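Local coordinates for protein vanadium-dependent haloperoxidase (Zobellia galactanivorans, PDB 4CIT) that is a vanadium-dependent iodoperoxidase that probably uses bound vanadate and hydrogen peroxide to oxidise iodide, at residues G289-G294 / D392-Y397; S44-T49 / I295-A300; E50-D55 / R64-P69. All blocks are in the same frame, centred on the assembly; numbering follows the deposited sequence. Where two conformers were deposited one is given.

Interaction 1: residues G289-G294 / D392-Y397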
loop_
_atom_site.group_PDB
_atom_site.type_symbol
_atom_site.label_atom_id
_atom_site.label_comp_id
_atom_site.label_asym_id
_atom_site.label_seq_id
_atom_site.Cartn_x
_atom_site.Cartn_y
_atom_site.Cartn_z
ATOM N N GLY A 289 0.095 -0.954 3.383
ATOM C CA GLY A 289 0.535 -0.206 2.188
ATOM C C GLY A 289 1.347 1.038 2.505
ATOM O O GLY A 289 2.380 1.341 1.875
ATOM N N ALA A 290 0.883 1.756 3.533
ATOM C CA ALA A 290 1.604 2.942 4.045
ATOM C C ALA A 290 2.953 2.595 4.603
ATOM O O ALA A 290 3.946 3.319 4.393
ATOM C CB ALA A 290 0.762 3.707 5.080
ATOM N N HIS A 291 3.065 1.431 5.293
ATOM C CA HIS A 291 4.332 1.051 5.840
ATOM C C HIS A 291 5.342 0.802 4.700
ATOM O O HIS A 291 6.508 1.267 4.798
ATOM C CB HIS A 291 4.124 -0.185 6.667
ATOM C CG HIS A 291 5.305 -0.615 7.482
ATOM N ND1 HIS A 291 5.154 -1.372 8.626
ATOM C CD2 HIS A 291 6.630 -0.386 7.361
ATOM C CE1 HIS A 291 6.331 -1.541 9.202
ATOM N NE2 HIS A 291 7.259 -1.049 8.400
ATOM N N TRP A 292 4.895 0.146 3.634
ATOM C CA TRP A 292 5.789 -0.107 2.497
ATOM C C TRP A 292 6.128 1.154 1.714
ATOM O O TRP A 292 7.196 1.240 1.178
ATOM C CB TRP A 292 5.270 -1.261 1.623
ATOM C CG TRP A 292 5.593 -2.584 2.269
ATOM C CD1 TRP A 292 4.762 -3.322 3.094
ATOM C CD2 TRP A 292 6.826 -3.286 2.214
ATOM N NE1 TRP A 292 5.418 -4.463 3.530
ATOM C CE2 TRP A 292 6.703 -4.429 3.024
ATOM C CE3 TRP A 292 8.042 -3.031 1.592
ATOM C CZ2 TRP A 292 7.744 -5.351 3.164
ATOM C CZ3 TRP A 292 9.060 -3.960 1.685
ATOM C CH2 TRP A 292 8.908 -5.094 2.505
ATOM N N MET A 293 5.224 2.109 1.666
ATOM C CA MET A 293 5.525 3.414 1.159
ATOM C C MET A 293 6.622 4.076 1.969
ATOM O O MET A 293 7.529 4.706 1.421
ATOM C CB MET A 293 4.290 4.326 1.011
ATOM C CG MET A 293 3.329 3.862 -0.006
ATOM S SD MET A 293 3.935 3.899 -1.735
ATOM C CE MET A 293 4.203 5.610 -1.869
ATOM N N GLY A 294 6.605 3.888 3.284
ATOM C CA GLY A 294 7.598 4.344 4.122
ATOM C C GLY A 294 8.969 3.685 3.889
ATOM O O GLY A 294 10.027 4.388 3.890
ATOM N N ASP A 392 12.484 2.872 10.412
ATOM C CA ASP A 392 11.938 3.788 11.446
ATOM C C ASP A 392 10.527 4.285 11.151
ATOM O O ASP A 392 10.048 5.261 11.762
ATOM C CB ASP A 392 12.859 4.990 11.670
ATOM C CG ASP A 392 12.882 5.965 10.506
ATOM O OD1 ASP A 392 12.440 5.579 9.413
ATOM O OD2 ASP A 392 13.507 7.083 10.679
ATOM N N THR A 393 9.785 3.542 10.319
ATOM C CA THR A 393 8.477 3.996 9.898
ATOM C C THR A 393 7.450 4.018 11.007
ATOM O O THR A 393 6.530 4.832 10.936
ATOM C CB THR A 393 7.900 3.148 8.744
ATOM O OG1 THR A 393 7.764 1.780 9.153
ATOM C CG2 THR A 393 8.783 3.211 7.550
ATOM N N GLU A 394 7.609 3.159 12.002
ATOM C CA GLU A 394 6.694 2.948 13.092
ATOM C C GLU A 394 7.070 3.747 14.326
ATOM O O GLU A 394 6.286 3.799 15.270
ATOM C CB GLU A 394 6.643 1.452 13.455
ATOM C CG GLU A 394 6.197 0.478 12.329
ATOM C CD GLU A 394 4.682 0.561 11.969
ATOM O OE1 GLU A 394 3.872 0.939 12.839
ATOM O OE2 GLU A 394 4.241 0.130 10.895
ATOM N N VAL A 395 8.224 4.450 14.301
ATOM C CA VAL A 395 8.589 5.278 15.419
ATOM C C VAL A 395 7.512 6.285 15.799
ATOM O O VAL A 395 7.271 6.466 16.946
ATOM C CB VAL A 395 9.986 5.913 15.231
ATOM C CG1 VAL A 395 10.344 6.907 16.325
ATOM C CG2 VAL A 395 11.062 4.834 15.207
ATOM N N PRO A 396 6.907 7.001 14.870
ATOM C CA PRO A 396 5.826 7.916 15.315
ATOM C C PRO A 396 4.547 7.263 15.809
ATOM O O PRO A 396 3.620 8.005 16.245
ATOM C CB PRO A 396 5.438 8.627 14.010
ATOM C CG PRO A 396 6.618 8.493 13.159
ATOM C CD PRO A 396 7.143 7.127 13.417
ATOM N N TYR A 397 4.463 5.912 15.759
ATOM C CA TYR A 397 3.240 5.136 16.057
ATOM C C TYR A 397 3.535 4.209 17.208
ATOM O O TYR A 397 2.952 3.158 17.291
ATOM C CB TYR A 397 2.751 4.359 14.782
ATOM C CG TYR A 397 2.599 5.310 13.684
ATOM C CD1 TYR A 397 1.606 6.265 13.732
ATOM C CD2 TYR A 397 3.480 5.337 12.613
ATOM C CE1 TYR A 397 1.487 7.244 12.746
ATOM C CE2 TYR A 397 3.357 6.321 11.600
ATOM C CZ TYR A 397 2.385 7.269 11.673
ATOM O OH TYR A 397 2.231 8.211 10.671
#
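H291 of helix 288-302 meets T393 and E394 in a polar, partly buried contact between a helix flank and a type I beta turn, D392 to V395, in the connection between the two short antiparallel strands of this mainly helical vanadium haloperoxidase. The turn is closed by V395 N to D392 O, 3.2 Å. With CG anti to the backbone N (chi1 -171°), the H291 ring leans off the helix toward the turn. In the conformer described, one of two deposited, T393 brings its hydroxyl over one ring face, OG1 standing 3.0 Å from H291 CD2; that oxygen is hydrogen-bonded to D391, whose carboxylate also accepts from H291 NE2. Near the other ring nitrogen, E394 folds back at chi2 (-71°), and its OE2, 2.9 Å from H291 ND1, comes obliquely to the ring, at an angle too poor for a hydrogen bond; the carboxylate and ring planes lie 54° apart. W266 stacks on the imidazole and F265 meets it at a steep inclination, so the ring is fixed by aromatic neighbours as well as by D391. A leucine in place of H291 would probably leave the D391 carboxylate without its ring N-H mate and the T393 hydroxyl without the flat surface beneath it. The H291 side chain lies about 11 Å from a bound vanadate. On the helix backbone, G294 has no side chain in the way, and T393 CG2 rests 3.7 Å from G294 C.

Interaction 2: residues S44-T49 / I295-A300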
loop_
_atom_site.group_PDB
_atom_site.type_symbol
_atom_site.label_atom_id
_atom_site.label_comp_id
_atom_site.label_asym_id
_atom_site.label_seq_id
_atom_site.Cartn_x
_atom_site.Cartn_y
_atom_site.Cartn_z
ATOM N N SER A 44 4.202 15.551 0.951
ATOM C CA SER A 44 2.856 15.270 0.541
ATOM C C SER A 44 2.387 13.869 0.927
ATOM O O SER A 44 1.297 13.707 1.514
ATOM C CB SER A 44 2.723 15.461 -0.986
ATOM O OG SER A 44 1.410 15.284 -1.473
ATOM N N ILE A 45 3.251 12.884 0.742
ATOM C CA ILE A 45 2.897 11.505 1.060
ATOM C C ILE A 45 2.794 11.352 2.616
ATOM O O ILE A 45 1.917 10.686 3.096
ATOM C CB ILE A 45 3.925 10.521 0.419
ATOM C CG1 ILE A 45 3.879 10.607 -1.113
ATOM C CG2 ILE A 45 3.717 9.114 0.898
ATOM C CD1 ILE A 45 4.893 9.825 -1.853
ATOM N N ASP A 46 3.686 11.982 3.397
ATOM C CA ASP A 46 3.591 11.958 4.860
ATOM C C ASP A 46 2.300 12.628 5.345
ATOM O O ASP A 46 1.666 12.090 6.247
ATOM C CB ASP A 46 4.728 12.761 5.507
ATOM C CG ASP A 46 6.129 12.080 5.436
ATOM O OD1 ASP A 46 6.193 10.851 5.147
ATOM O OD2 ASP A 46 7.178 12.841 5.645
ATOM N N ARG A 47 1.907 13.770 4.725
ATOM C CA ARG A 47 0.696 14.419 5.162
ATOM C C ARG A 47 -0.518 13.544 4.827
ATOM O O ARG A 47 -1.459 13.418 5.621
ATOM C CB ARG A 47 0.546 15.785 4.507
ATOM C CG ARG A 47 -0.677 16.609 4.900
ATOM C CD ARG A 47 -0.885 16.777 6.371
ATOM N NE ARG A 47 0.233 17.466 7.023
ATOM C CZ ARG A 47 0.326 18.802 7.131
ATOM N NH1 ARG A 47 -0.632 19.618 6.676
ATOM N NH2 ARG A 47 1.358 19.327 7.776
ATOM N N VAL A 48 -0.557 12.983 3.633
ATOM C CA VAL A 48 -1.729 12.165 3.254
ATOM C C VAL A 48 -1.834 10.939 4.160
ATOM O O VAL A 48 -2.952 10.520 4.515
ATOM C CB VAL A 48 -1.823 11.916 1.733
ATOM C CG1 VAL A 48 -0.965 10.801 1.397
ATOM C CG2 VAL A 48 -3.305 11.652 1.313
ATOM N N THR A 49 -0.698 10.415 4.522
ATOM C CA THR A 49 -0.625 9.322 5.463
ATOM C C THR A 49 -1.298 9.680 6.788
ATOM O O THR A 49 -2.162 8.897 7.369
ATOM C CB THR A 49 0.822 8.784 5.624
ATOM O OG1 THR A 49 1.264 8.208 4.381
ATOM C CG2 THR A 49 0.878 7.689 6.606
ATOM N N ILE A 295 8.970 2.360 3.641
ATOM C CA ILE A 295 10.204 1.653 3.291
ATOM C C ILE A 295 10.724 2.103 1.930
ATOM O O ILE A 295 11.966 2.285 1.818
ATOM C CB ILE A 295 9.980 0.124 3.316
ATOM C CG1 ILE A 295 9.617 -0.265 4.757
ATOM C CG2 ILE A 295 11.136 -0.671 2.746
ATOM C CD1 ILE A 295 9.213 -1.668 4.957
ATOM N N ALA A 296 9.823 2.393 0.997
ATOM C CA ALA A 296 10.280 2.930 -0.287
ATOM C C ALA A 296 10.993 4.266 -0.121
ATOM O O ALA A 296 12.007 4.522 -0.750
ATOM C CB ALA A 296 9.146 3.079 -1.210
ATOM N N LYS A 297 10.466 5.101 0.745
ATOM C CA LYS A 297 11.093 6.372 1.070
ATOM C C LYS A 297 12.485 6.226 1.688
ATOM O O LYS A 297 13.457 6.913 1.300
ATOM C CB LYS A 297 10.154 7.153 2.008
ATOM C CG LYS A 297 10.824 8.448 2.540
ATOM C CD LYS A 297 9.968 9.341 3.489
ATOM C CE LYS A 297 9.352 8.617 4.704
ATOM N NZ LYS A 297 8.522 9.533 5.593
ATOM N N ILE A 298 12.601 5.333 2.678
ATOM C CA ILE A 298 13.858 5.033 3.320
ATOM C C ILE A 298 14.935 4.661 2.320
ATOM O O ILE A 298 16.086 5.210 2.367
ATOM C CB ILE A 298 13.707 3.946 4.415
ATOM C CG1 ILE A 298 12.953 4.529 5.577
ATOM C CG2 ILE A 298 15.071 3.532 4.900
ATOM C CD1 ILE A 298 12.427 3.510 6.585
ATOM N N ALA A 299 14.566 3.825 1.353
ATOM C CA ALA A 299 15.477 3.333 0.331
ATOM C C ALA A 299 15.846 4.455 -0.633
ATOM O O ALA A 299 16.990 4.595 -1.032
ATOM C CB ALA A 299 14.859 2.191 -0.452
ATOM N N ALA A 300 14.867 5.222 -1.057
ATOM C CA ALA A 300 15.159 6.320 -1.923
ATOM C C ALA A 300 16.047 7.387 -1.273
ATOM O O ALA A 300 16.911 7.942 -1.936
ATOM C CB ALA A 300 13.902 6.968 -2.422
HETATM O O HOH W 1 9.738 12.706 5.212
#
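D46 and K297 are brought together by their torsions: the lysine sets off with CG anti to its N (chi1 173°), runs extended to CD, then bends at chi3 (53°) to swing CE and NZ toward the carboxylate, while D46 turns its CG beside its own backbone N (chi1 -73°). The result is an interhelical salt bridge, a surface tie between helix 38-55 and helix 288-302 of the helical haloperoxidase fold. K297 NZ donates to D46 OD1 at 2.7 Å, and OD1 receives it with its syn lone pair, on the side of the other oxygen. The two side chains cross at about a right angle, and the bridge is the sole direct touch between these two segments. A water supports the pair: it donates to D46 OD2 at 2.6 Å and accepts a weak bond from K297 NZ. Both oxygens of the carboxylate are thus engaged, which would probably favour its charged form. Y314 of helix 307-335 packs against both I45 and K297, marking where the surface bridge gives way to helix packing. Beside the acid, I45 O takes two donors from the residue one turn on, T49 N at 3.0 Å and T49 OG1 at 2.9 Å, from opposite faces of its plane.

Interaction 3: residues E50-D55 / R64-P69; sequences EIMIHD and RIFAYP
M52 reaches from helix 38-55 across to I65 and F66 of helix 59-80, the next helix in the chain, in a buried contact made wholly of apolar and sulfur-aromatic packing; the path followed here is that of one of its two deposited conformers. Its CB leaves the backbone directed at the partner helix. CG is the first atom to touch, lying 4.0 Å from I65 CD1, and SD then passes alongside the same residue, 4.2 Å from I65 CG2; the two side chains slide past each other in opposite directions. The sulfur also forms a Met-aromatic contact, 4.8 Å from the centroid of the F66 ring and 29° off its normal. A bend at chi3 (-42°) carries the methyl toward the far end of that ring, where CE approaches F66 CE2 at 3.6 Å and CZ more closely still. The sulfur lies near both the isoleucine and the phenylalanine, while the methyl goes to the ring alone. Earlier in helix 38-55, V48 packs on I65, and I45 and T49 pack on F66, continuing the same interface. F66 is covered from another direction by A290 and M293 of helix 288-302, while I51 touches helix 128-144 and P69 meets helix 108-123.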
loop_
_atom_site.group_PDB
_atom_site.type_symbol
_atom_site.label_atom_id
_atom_site.label_comp_id
_atom_site.label_asym_id
_atom_site.label_seq_id
_atom_site.Cartn_x
_atom_site.Cartn_y
_atom_site.Cartn_z
ATOM N N GLU A 50 -0.917 10.817 7.298
ATOM C CA GLU A 50 -1.483 11.305 8.572
ATOM C C GLU A 50 -2.987 11.541 8.475
ATOM O O GLU A 50 -3.750 11.109 9.355
ATOM C CB GLU A 50 -0.804 12.604 8.981
ATOM C CG GLU A 50 0.645 12.434 9.327
ATOM C CD GLU A 50 1.447 13.749 9.172
ATOM O OE1 GLU A 50 0.853 14.822 8.933
ATOM O OE2 GLU A 50 2.697 13.716 9.258
ATOM N N ILE A 51 -3.427 12.096 7.357
ATOM C CA ILE A 51 -4.832 12.360 7.159
ATOM C C ILE A 51 -5.646 11.062 7.073
ATOM O O ILE A 51 -6.768 10.974 7.590
ATOM C CB ILE A 51 -5.067 13.234 5.925
ATOM C CG1 ILE A 51 -4.288 14.562 6.115
ATOM C CG2 ILE A 51 -6.588 13.375 5.633
ATOM C CD1 ILE A 51 -4.383 15.473 4.871
ATOM N N MET A 52 -5.080 10.064 6.398
ATOM C CA MET A 52 -5.668 8.736 6.310
ATOM C C MET A 52 -6.001 8.096 7.625
ATOM O O MET A 52 -7.080 7.494 7.758
ATOM C CB MET A 52 -4.748 7.784 5.484
ATOM C CG MET A 52 -5.069 7.872 3.997
ATOM S SD MET A 52 -4.136 6.507 3.130
ATOM C CE MET A 52 -2.586 6.519 3.873
ATOM N N ILE A 53 -5.089 8.235 8.551
ATOM C CA ILE A 53 -5.283 7.787 9.928
ATOM C C ILE A 53 -6.457 8.528 10.530
ATOM O O ILE A 53 -7.464 7.925 10.980
ATOM C CB ILE A 53 -4.106 8.061 10.812
ATOM C CG1 ILE A 53 -2.855 7.329 10.305
ATOM C CG2 ILE A 53 -4.421 7.592 12.243
ATOM C CD1 ILE A 53 -1.617 7.743 11.075
ATOM N N HIS A 54 -6.379 9.850 10.463
ATOM C CA HIS A 54 -7.474 10.657 10.974
ATOM C C HIS A 54 -8.868 10.317 10.392
ATOM O O HIS A 54 -9.878 10.255 11.166
ATOM C CB HIS A 54 -7.146 12.174 10.825
ATOM C CG HIS A 54 -8.255 13.028 11.295
ATOM N ND1 HIS A 54 -8.529 13.213 12.638
ATOM C CD2 HIS A 54 -9.250 13.649 10.619
ATOM C CE1 HIS A 54 -9.594 13.981 12.767
ATOM N NE2 HIS A 54 -10.051 14.263 11.560
ATOM N N ASP A 55 -8.981 10.075 9.074
ATOM C CA ASP A 55 -10.238 9.906 8.369
ATOM C C ASP A 55 -10.715 8.434 8.355
ATOM O O ASP A 55 -11.803 8.122 7.818
ATOM C CB ASP A 55 -10.091 10.388 6.896
ATOM C CG ASP A 55 -9.997 11.914 6.761
ATOM O OD1 ASP A 55 -10.239 12.644 7.741
ATOM O OD2 ASP A 55 -9.718 12.427 5.630
ATOM N N ARG A 64 -5.231 2.913 -2.938
ATOM C CA ARG A 64 -5.757 3.668 -4.069
ATOM C C ARG A 64 -5.334 5.174 -3.905
ATOM O O ARG A 64 -4.971 5.876 -4.838
ATOM C CB ARG A 64 -7.268 3.508 -4.104
ATOM C CG ARG A 64 -7.990 4.313 -5.168
ATOM C CD ARG A 64 -9.510 3.983 -5.250
ATOM N NE ARG A 64 -10.143 4.757 -6.298
ATOM C CZ ARG A 64 -10.656 5.953 -6.229
ATOM N NH1 ARG A 64 -10.653 6.654 -5.091
ATOM N NH2 ARG A 64 -11.189 6.445 -7.309
ATOM N N ILE A 65 -5.392 5.662 -2.678
ATOM C CA ILE A 65 -4.966 7.049 -2.294
ATOM C C ILE A 65 -3.484 7.312 -2.597
ATOM O O ILE A 65 -3.133 8.370 -3.056
ATOM C CB ILE A 65 -5.296 7.292 -0.819
ATOM C CG1 ILE A 65 -6.839 7.281 -0.658
ATOM C CG2 ILE A 65 -4.773 8.667 -0.402
ATOM C CD1 ILE A 65 -7.304 7.298 0.781
ATOM N N PHE A 66 -2.599 6.326 -2.385
ATOM C CA PHE A 66 -1.187 6.455 -2.715
ATOM C C PHE A 66 -0.918 6.400 -4.213
ATOM O O PHE A 66 -0.098 7.152 -4.685
ATOM C CB PHE A 66 -0.360 5.356 -2.033
ATOM C CG PHE A 66 -0.193 5.574 -0.574
ATOM C CD1 PHE A 66 0.357 6.727 -0.097
ATOM C CD2 PHE A 66 -0.508 4.570 0.310
ATOM C CE1 PHE A 66 0.530 6.903 1.258
ATOM C CE2 PHE A 66 -0.394 4.742 1.669
ATOM C CZ PHE A 66 0.131 5.925 2.149
ATOM N N ALA A 67 -1.628 5.557 -4.959
ATOM C CA ALA A 67 -1.275 5.318 -6.338
ATOM C C ALA A 67 -1.550 6.412 -7.344
ATOM O O ALA A 67 -0.659 6.779 -8.105
ATOM C CB ALA A 67 -1.931 4.052 -6.851
ATOM N N TYR A 68 -2.770 6.941 -7.346
ATOM C CA TYR A 68 -3.153 7.908 -8.331
ATOM C C TYR A 68 -2.305 9.217 -8.317
ATOM O O TYR A 68 -1.909 9.705 -9.375
ATOM C CB TYR A 68 -4.626 8.266 -8.269
ATOM C CG TYR A 68 -5.479 7.200 -8.917
ATOM C CD1 TYR A 68 -5.502 7.031 -10.326
ATOM C CD2 TYR A 68 -6.282 6.419 -8.157
ATOM C CE1 TYR A 68 -6.326 6.066 -10.934
ATOM C CE2 TYR A 68 -7.079 5.410 -8.731
ATOM C CZ TYR A 68 -7.123 5.252 -10.110
ATOM O OH TYR A 68 -7.933 4.318 -10.657
ATOM N N PRO A 69 -2.049 9.795 -7.154
ATOM C CA PRO A 69 -1.248 11.000 -7.155
ATOM C C PRO A 69 0.202 10.756 -7.626
ATOM O O PRO A 69 0.781 11.594 -8.314
ATOM C CB PRO A 69 -1.297 11.430 -5.712
ATOM C CG PRO A 69 -2.603 10.860 -5.184
ATOM C CD PRO A 69 -2.561 9.495 -5.781
#

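The three contacts grade from core to surface. Interaction 3 is buried and apolar, interaction 1 partly buried and polar, and interaction 2 a charged tie at the surface. Helix 38-55 serves interactions 2 and 3, and helix 288-302 serves 1 and 2, so interaction 2 couples the other two through shared helices. F66 links all three sites: its ring touches T49 and I45 of interaction 2 and A290 and M293 of interaction 1. Y397 CE1 lies 3.6 Å from I53 CD1, and I298 CD1 packs against T393 CG2 at 3.8 Å. Chemistry follows place: methyls and sulfur inside, a fixed imidazole between, and a water-supported ion pair outside.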